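Side-chain contacts in GDSL-like Lipase/Acylhydrolase family protein (Neisseria meningitidis, PDB 4K7J), which probably removes O-linked acetyl groups from peptidoglycan in the cell wall, as an esterase of the SGNH hydrolase family: residues A[40-45]-A[52-57]; A[272-275]-A[281-284]; A[328-331]-A[335-338]. All coordinates share one frame; numbering follows the deposited sequence.

Contact 1 (A[40-45]-A[52-57]); sequences MKKLQS and ETFRIL
Lys42 and Leu43 of helix 38-47 pack on Thr53 and Phe54 in a mixed apolar and polar helix-on-strand contact, at the start of strand 53-60, an inner strand of the mixed sheet. The axes of helix 40-45 and strand 53-57 come within 8.5 Å, their N-to-C directions making 127°. Leu43 lies across the Phe54 ring at about a right angle: CG sits over the ring centre, 3.8 Å from the centroid and 8° off the normal, a CH-pi contact, while CB is 3.8 Å from CE2. The aliphatic part of Lys42 passes the ring edge instead, with CG 4.1 Å from CD2. With CG anti to the backbone N and the chain extended beyond it, the lysine spans the gap, and NZ donates to Thr53 O at 2.9 Å, tilted 30° from the carbonyl plane. NZ also makes a salt bridge to Asp241, whose OD2 accepts the backbone N of Arg55; Arg55 NE is paired with Glu203. NZ and Arg55 NH1 lie 3.8 Å apart, a like-charge approach that these acids probably offset. The chemistry thus joins a CH-pi contact over the Phe54 face to a lysine whose charge is held by a carbonyl and a carboxylate.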
loop_
_atom_site.group_PDB
_atom_site.type_symbol
_atom_site.label_atom_id
_atom_site.label_comp_id
_atom_site.label_asym_id
_atom_site.label_seq_id
_atom_site.Cartn_x
_atom_site.Cartn_y
_atom_site.Cartn_z
ATOM N N MET A 40 -7.691 15.271 -7.811
ATOM C CA MET A 40 -6.880 15.893 -8.859
ATOM C C MET A 40 -6.623 17.364 -8.527
ATOM O O MET A 40 -5.511 17.870 -8.688
ATOM C CB MET A 40 -7.588 15.778 -10.207
ATOM C CG MET A 40 -6.856 16.408 -11.381
ATOM S SD MET A 40 -5.279 15.628 -11.770
ATOM C CE MET A 40 -5.803 13.992 -12.294
ATOM N N LYS A 41 -7.665 18.040 -8.058
ATOM C CA LYS A 41 -7.556 19.441 -7.669
ATOM C C LYS A 41 -6.502 19.596 -6.566
ATOM O O LYS A 41 -5.695 20.528 -6.586
ATOM C CB LYS A 41 -8.919 19.973 -7.221
ATOM C CG LYS A 41 -8.957 21.465 -6.932
ATOM C CD LYS A 41 -10.318 21.885 -6.390
ATOM C CE LYS A 41 -11.396 21.813 -7.465
ATOM N NZ LYS A 41 -11.207 22.866 -8.504
ATOM N N LYS A 42 -6.475 18.658 -5.627
ATOM C CA LYS A 42 -5.448 18.700 -4.587
ATOM C C LYS A 42 -4.046 18.410 -5.147
ATOM O O LYS A 42 -3.079 19.069 -4.764
ATOM C CB LYS A 42 -5.788 17.755 -3.432
ATOM C CG LYS A 42 -4.766 17.782 -2.310
ATOM C CD LYS A 42 -5.183 16.909 -1.132
ATOM C CE LYS A 42 -4.073 16.873 -0.097
ATOM N NZ LYS A 42 -4.405 16.028 1.085
ATOM N N LEU A 43 -3.936 17.448 -6.065
ATOM C CA LEU A 43 -2.632 17.135 -6.667
ATOM C C LEU A 43 -2.068 18.331 -7.419
ATOM O O LEU A 43 -0.899 18.684 -7.237
ATOM C CB LEU A 43 -2.715 15.934 -7.612
ATOM C CG LEU A 43 -1.573 14.910 -7.542
ATOM C CD1 LEU A 43 -1.395 14.228 -8.874
ATOM C CD2 LEU A 43 -0.243 15.484 -7.056
ATOM N N GLN A 44 -2.897 18.956 -8.259
ATOM C CA GLN A 44 -2.467 20.132 -9.015
ATOM C C GLN A 44 -1.946 21.252 -8.106
ATOM O O GLN A 44 -0.896 21.834 -8.369
ATOM C CB GLN A 44 -3.596 20.662 -9.914
ATOM C CG GLN A 44 -4.096 19.681 -10.986
ATOM C CD GLN A 44 -3.182 19.573 -12.204
ATOM O OE1 GLN A 44 -2.019 19.987 -12.177
ATOM N NE2 GLN A 44 -3.716 19.015 -13.287
ATOM N N SER A 45 -2.664 21.554 -7.029
ATOM C CA SER A 45 -2.208 22.621 -6.140
ATOM C C SER A 45 -0.913 22.244 -5.430
ATOM O O SER A 45 -0.058 23.101 -5.232
ATOM C CB SER A 45 -3.292 23.075 -5.159
ATOM O OG SER A 45 -3.908 21.976 -4.520
ATOM N N GLU A 52 0.528 21.347 0.812
ATOM C CA GLU A 52 -0.277 20.232 1.289
ATOM C C GLU A 52 0.452 18.900 1.067
ATOM O O GLU A 52 1.454 18.842 0.345
ATOM C CB GLU A 52 -1.630 20.215 0.590
ATOM C CG GLU A 52 -2.535 21.373 0.959
ATOM C CD GLU A 52 -3.789 21.390 0.115
ATOM O OE1 GLU A 52 -3.681 21.710 -1.088
ATOM O OE2 GLU A 52 -4.875 21.066 0.643
ATOM N N THR A 53 -0.033 17.838 1.706
ATOM C CA THR A 53 0.523 16.509 1.466
ATOM C C THR A 53 -0.468 15.666 0.681
ATOM O O THR A 53 -1.597 15.451 1.126
ATOM C CB THR A 53 0.872 15.775 2.774
ATOM O OG1 THR A 53 1.938 16.460 3.441
ATOM C CG2 THR A 53 1.318 14.332 2.480
ATOM N N PHE A 54 -0.046 15.183 -0.486
ATOM C CA PHE A 54 -0.896 14.306 -1.272
ATOM C C PHE A 54 -0.486 12.868 -0.980
ATOM O O PHE A 54 0.642 12.465 -1.270
ATOM C CB PHE A 54 -0.788 14.615 -2.765
ATOM C CG PHE A 54 -1.765 13.853 -3.612
ATOM C CD1 PHE A 54 -1.467 12.572 -4.060
ATOM C CD2 PHE A 54 -2.986 14.419 -3.962
ATOM C CE1 PHE A 54 -2.375 11.866 -4.843
ATOM C CE2 PHE A 54 -3.899 13.723 -4.745
ATOM C CZ PHE A 54 -3.593 12.439 -5.184
ATOM N N ARG A 55 -1.419 12.100 -0.421
ATOM C CA ARG A 55 -1.104 10.783 0.129
ATOM C C ARG A 55 -1.614 9.659 -0.761
ATOM O O ARG A 55 -2.826 9.481 -0.923
ATOM C CB ARG A 55 -1.688 10.639 1.541
ATOM C CG ARG A 55 -1.094 11.600 2.565
ATOM C CD ARG A 55 -1.844 11.548 3.894
ATOM N NE ARG A 55 -1.412 12.630 4.776
ATOM C CZ ARG A 55 -2.008 13.815 4.848
ATOM N NH1 ARG A 55 -3.075 14.070 4.106
ATOM N NH2 ARG A 55 -1.545 14.740 5.673
ATOM N N ILE A 56 -0.674 8.917 -1.336
ATOM C CA ILE A 56 -0.978 7.753 -2.161
ATOM C C ILE A 56 -0.776 6.501 -1.312
ATOM O O ILE A 56 0.288 6.323 -0.714
ATOM C CB ILE A 56 -0.027 7.691 -3.390
ATOM C CG1 ILE A 56 -0.284 8.864 -4.331
ATOM C CG2 ILE A 56 -0.186 6.372 -4.157
ATOM C CD1 ILE A 56 0.749 8.961 -5.472
ATOM N N LEU A 57 -1.795 5.644 -1.249
ATOM C CA LEU A 57 -1.741 4.434 -0.423
ATOM C C LEU A 57 -1.966 3.165 -1.255
ATOM O O LEU A 57 -3.061 2.935 -1.764
ATOM C CB LEU A 57 -2.802 4.506 0.683
ATOM C CG LEU A 57 -3.002 3.275 1.569
ATOM C CD1 LEU A 57 -1.699 2.943 2.291
ATOM C CD2 LEU A 57 -4.152 3.514 2.581
#

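Contact 2 (A[272-275]-A[281-284]); sequences QIRD and GILI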
loop_
_atom_site.group_PDB
_atom_site.type_symbol
_atom_site.label_atom_id
_atom_site.label_comp_id
_atom_site.label_asym_id
_atom_site.label_seq_id
_atom_site.Cartn_x
_atom_site.Cartn_y
_atom_site.Cartn_z
ATOM N N GLN A 272 -17.232 0.849 0.048
ATOM C CA GLN A 272 -16.789 1.165 1.395
ATOM C C GLN A 272 -15.614 2.131 1.452
ATOM O O GLN A 272 -15.586 3.027 2.305
ATOM C CB GLN A 272 -16.528 -0.113 2.176
ATOM C CG GLN A 272 -17.829 -0.827 2.498
ATOM C CD GLN A 272 -17.619 -2.213 3.044
ATOM O OE1 GLN A 272 -16.731 -2.443 3.864
ATOM N NE2 GLN A 272 -18.432 -3.156 2.583
ATOM N N ILE A 273 -14.660 1.972 0.537
ATOM C CA ILE A 273 -13.555 2.916 0.441
ATOM C C ILE A 273 -14.071 4.328 0.149
ATOM O O ILE A 273 -13.629 5.303 0.761
ATOM C CB ILE A 273 -12.532 2.494 -0.656
ATOM C CG1 ILE A 273 -11.770 1.233 -0.225
ATOM C CG2 ILE A 273 -11.574 3.634 -0.956
ATOM C CD1 ILE A 273 -10.985 0.555 -1.366
ATOM N N ARG A 274 -15.022 4.431 -0.774
ATOM C CA ARG A 274 -15.595 5.733 -1.135
ATOM C C ARG A 274 -16.348 6.369 0.025
ATOM O O ARG A 274 -16.216 7.562 0.262
ATOM C CB ARG A 274 -16.516 5.613 -2.346
ATOM C CG ARG A 274 -15.800 5.260 -3.633
ATOM C CD ARG A 274 -16.649 5.632 -4.838
ATOM N NE ARG A 274 -15.955 5.357 -6.095
ATOM C CZ ARG A 274 -14.927 6.072 -6.540
ATOM N NH1 ARG A 274 -14.477 7.094 -5.819
ATOM N NH2 ARG A 274 -14.343 5.770 -7.700
ATOM N N ASP A 275 -17.124 5.567 0.748
ATOM C CA ASP A 275 -17.809 6.056 1.950
ATOM C C ASP A 275 -16.799 6.552 2.978
ATOM O O ASP A 275 -17.005 7.589 3.607
ATOM C CB ASP A 275 -18.670 4.961 2.600
ATOM C CG ASP A 275 -19.829 4.503 1.721
ATOM O OD1 ASP A 275 -20.096 5.132 0.669
ATOM O OD2 ASP A 275 -20.484 3.505 2.099
ATOM N N GLY A 281 -9.217 9.400 -4.723
ATOM C CA GLY A 281 -9.279 8.657 -5.966
ATOM C C GLY A 281 -9.031 7.187 -5.680
ATOM O O GLY A 281 -8.452 6.846 -4.650
ATOM N N ILE A 282 -9.486 6.317 -6.574
ATOM C CA ILE A 282 -9.223 4.886 -6.465
ATOM C C ILE A 282 -8.650 4.346 -7.780
ATOM O O ILE A 282 -9.172 4.634 -8.862
ATOM C CB ILE A 282 -10.497 4.116 -6.122
ATOM C CG1 ILE A 282 -11.107 4.638 -4.818
ATOM C CG2 ILE A 282 -10.200 2.645 -6.002
ATOM C CD1 ILE A 282 -12.416 3.998 -4.484
ATOM N N LEU A 283 -7.571 3.575 -7.687
ATOM C CA LEU A 283 -6.966 2.952 -8.858
ATOM C C LEU A 283 -6.872 1.451 -8.647
ATOM O O LEU A 283 -6.292 0.993 -7.659
ATOM C CB LEU A 283 -5.564 3.500 -9.101
ATOM C CG LEU A 283 -4.770 2.679 -10.136
ATOM C CD1 LEU A 283 -5.270 2.955 -11.541
ATOM C CD2 LEU A 283 -3.273 2.908 -10.048
ATOM N N ILE A 284 -7.454 0.685 -9.561
ATOM C CA ILE A 284 -7.340 -0.770 -9.518
ATOM C C ILE A 284 -6.257 -1.243 -10.487
ATOM O O ILE A 284 -6.315 -0.971 -11.697
ATOM C CB ILE A 284 -8.686 -1.448 -9.821
ATOM C CG1 ILE A 284 -9.634 -1.238 -8.633
ATOM C CG2 ILE A 284 -8.490 -2.931 -10.116
ATOM C CD1 ILE A 284 -11.041 -1.734 -8.848
HETATM O O HOH W 1 -11.592 7.375 -8.569
#
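Ile273 and Arg274, in the last turn of helix 259-276, both close on one side chain of strand 281-286, that of Ile282. The tight part is apolar. Ile282 CD1 reaches Ile273 CG2 at 3.6 Å, and the two isoleucines meet at a slant, the CG2 branch of the helix residue against the far end of the strand residue. On Ile273 this branch is the one anti to the backbone N, whereas CG1 stands beside N (chi1 -70°). The same Ile282 methyl is 3.7 Å from Arg274 CG, so it is wedged between neighbouring helix residues.

Arg274 also bends its flat end over that methyl. Its chain is extended from CG to NE, then chi4 of -72° turns the guanidinium so that CD1 lies 3.8 Å above the plane, over its centre; CZ is 3.9 Å from CD1. This packing sets one guanidinium face against the methyl and leaves the N-H groups, which lie in the plane, to polar partners. NH2 donates to Gly319 O, and the looser, hydrated side begins at its edge: an in-plane water lies 3.3 Å from NH2, a weak bond, and accepts Ile282 N at 3.1 Å. Side chain and strand backbone are thus linked weakly there, through one water, and the surface buried between the two segments is modest at 160 Å².

Around the contact, Ile273 also touches Leu235 of helix 231-236 and Leu245 of strand 242-246, while Thr321, just ahead of strand 322-325, touches both Arg274 and Ile282. Helix 259-276 thus packs on the sheet where strand 281-286 runs between strands 242-246 and 322-325.

Contact 3 (A[328-331]-A[335-338]); sequences NAMG and SMKN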
loop_
_atom_site.group_PDB
_atom_site.type_symbol
_atom_site.label_atom_id
_atom_site.label_comp_id
_atom_site.label_asym_id
_atom_site.label_seq_id
_atom_site.Cartn_x
_atom_site.Cartn_y
_atom_site.Cartn_z
ATOM N N ASN A 328 -1.128 -5.458 -19.768
ATOM C CA ASN A 328 -0.854 -4.720 -21.000
ATOM C C ASN A 328 0.449 -3.952 -20.924
ATOM O O ASN A 328 1.190 -3.897 -21.903
ATOM C CB ASN A 328 -2.013 -3.814 -21.423
ATOM C CG ASN A 328 -3.145 -4.591 -22.044
ATOM O OD1 ASN A 328 -2.970 -5.745 -22.446
ATOM N ND2 ASN A 328 -4.317 -3.978 -22.105
ATOM N N ALA A 329 0.739 -3.391 -19.752
ATOM C CA ALA A 329 2.048 -2.787 -19.508
ATOM C C ALA A 329 3.189 -3.741 -19.839
ATOM O O ALA A 329 4.245 -3.302 -20.286
ATOM C CB ALA A 329 2.172 -2.323 -18.059
ATOM N N MET A 330 2.984 -5.039 -19.608
ATOM C CA MET A 330 4.032 -6.028 -19.854
ATOM C C MET A 330 4.185 -6.397 -21.331
ATOM O O MET A 330 5.162 -7.038 -21.714
ATOM C CB MET A 330 3.767 -7.311 -19.066
ATOM C CG MET A 330 4.047 -7.229 -17.579
ATOM S SD MET A 330 3.418 -8.719 -16.787
ATOM C CE MET A 330 4.542 -9.955 -17.436
ATOM N N GLY A 331 3.206 -6.018 -22.147
ATOM C CA GLY A 331 3.184 -6.431 -23.541
ATOM C C GLY A 331 1.984 -7.285 -23.884
ATOM O O GLY A 331 1.893 -7.817 -24.984
ATOM N N SER A 335 3.469 -12.580 -22.359
ATOM C CA SER A 335 4.604 -11.680 -22.151
ATOM C C SER A 335 5.477 -12.106 -20.971
ATOM O O SER A 335 6.651 -11.763 -20.920
ATOM C CB SER A 335 4.115 -10.254 -21.931
ATOM O OG SER A 335 3.305 -10.197 -20.771
ATOM N N MET A 336 4.912 -12.857 -20.028
ATOM C CA MET A 336 5.653 -13.207 -18.821
ATOM C C MET A 336 6.880 -14.064 -19.103
ATOM O O MET A 336 7.930 -13.855 -18.486
ATOM C CB MET A 336 4.757 -13.860 -17.753
ATOM C CG MET A 336 5.520 -14.482 -16.570
ATOM S SD MET A 336 6.572 -13.305 -15.676
ATOM C CE MET A 336 5.506 -12.745 -14.343
ATOM N N LYS A 337 6.769 -15.018 -20.025
ATOM C CA LYS A 337 7.925 -15.868 -20.310
ATOM C C LYS A 337 9.074 -15.037 -20.875
ATOM O O LYS A 337 10.231 -15.241 -20.523
ATOM C CB LYS A 337 7.587 -17.039 -21.238
ATOM C CG LYS A 337 8.628 -18.168 -21.174
ATOM C CD LYS A 337 9.013 -18.648 -22.568
ATOM C CE LYS A 337 10.328 -19.443 -22.581
ATOM N NZ LYS A 337 10.851 -19.673 -23.982
ATOM N N ASN A 338 8.748 -14.075 -21.729
ATOM C CA ASN A 338 9.760 -13.180 -22.264
ATOM C C ASN A 338 10.418 -12.364 -21.149
ATOM O O ASN A 338 11.641 -12.224 -21.110
ATOM C CB ASN A 338 9.152 -12.248 -23.310
ATOM C CG ASN A 338 10.196 -11.630 -24.210
ATOM O OD1 ASN A 338 11.189 -12.276 -24.559
ATOM N ND2 ASN A 338 9.992 -10.368 -24.584
#
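Met330 meets both Ser335 and Met336 across a short loop, and the approach to it begins in helix 326-329. Asn328 contributes through its backbone: its O accepts the N of Gly331 at 2.9 Å, while its own N is bonded to Ser325 OG. Ala329 carries the chain on to Met330, the residue of this segment that reaches farthest across.

The methionine touches the second segment at two levels. Near the backbone, Met330 CB is 3.4 Å from Ser335 OG. Farther out, CG lies beside the backbone N (chi1 -75°), chi2 is extended, and a bend at chi3 (69°) turns the terminal methyl onto the start of helix 336-341. There Met330 CE is 3.7 Å from Met336 CA and 3.9 Å from Met336 CB, and it also passes 3.6 Å from Ser335 OG. The serine hydroxyl is therefore flanked by hydrocarbon at both levels, while its polar need is met by a hydrogen bond with Gly332 O. Ser335 CB lies 3.4 Å from Met330 O, an oxygen that also receives a weak bond from Trp339 NE1. Met330 further packs on Phe352, and Met336 on Leu291 and Ala345.

Gly331 comes next, at a phi of 117°, a turn that needs the freedom of glycine; its C lies 4.1 Å from Ser335 CB.

Across the loop, Glu289 OE1 accepts the backbone N of both Ser335 and Met336, a carboxylate at the beginning of helix 336-341. Cys334, immediately before Ser335, is tied to Cys298 by a disulfide. The first segment's turn, with positive phi at Gly331 and two bonds back into the last helical turn, is a Schellman motif, here forming part of a short link between two short helices.

How the contacts relate
Following the chain from the N terminus, the three contacts close in series, each a short local loop, with none nested or crossed. Contact 1 closes the connection from helix 38-47 into strand 53-60; contact 2 closes that from helix 259-276 into strand 281-286; contact 3 closes the link between helices 326-329 and 336-341. Contacts 1 and 2 reach the same mixed sheet, with strand 242-246 between their strands; their centres are 15 Å apart and their nearest atoms about 6 Å. Contact 3 follows strand 322-325 of that sheet, with its centre 31 Å from that of contact 1 and 27 Å from that of contact 2.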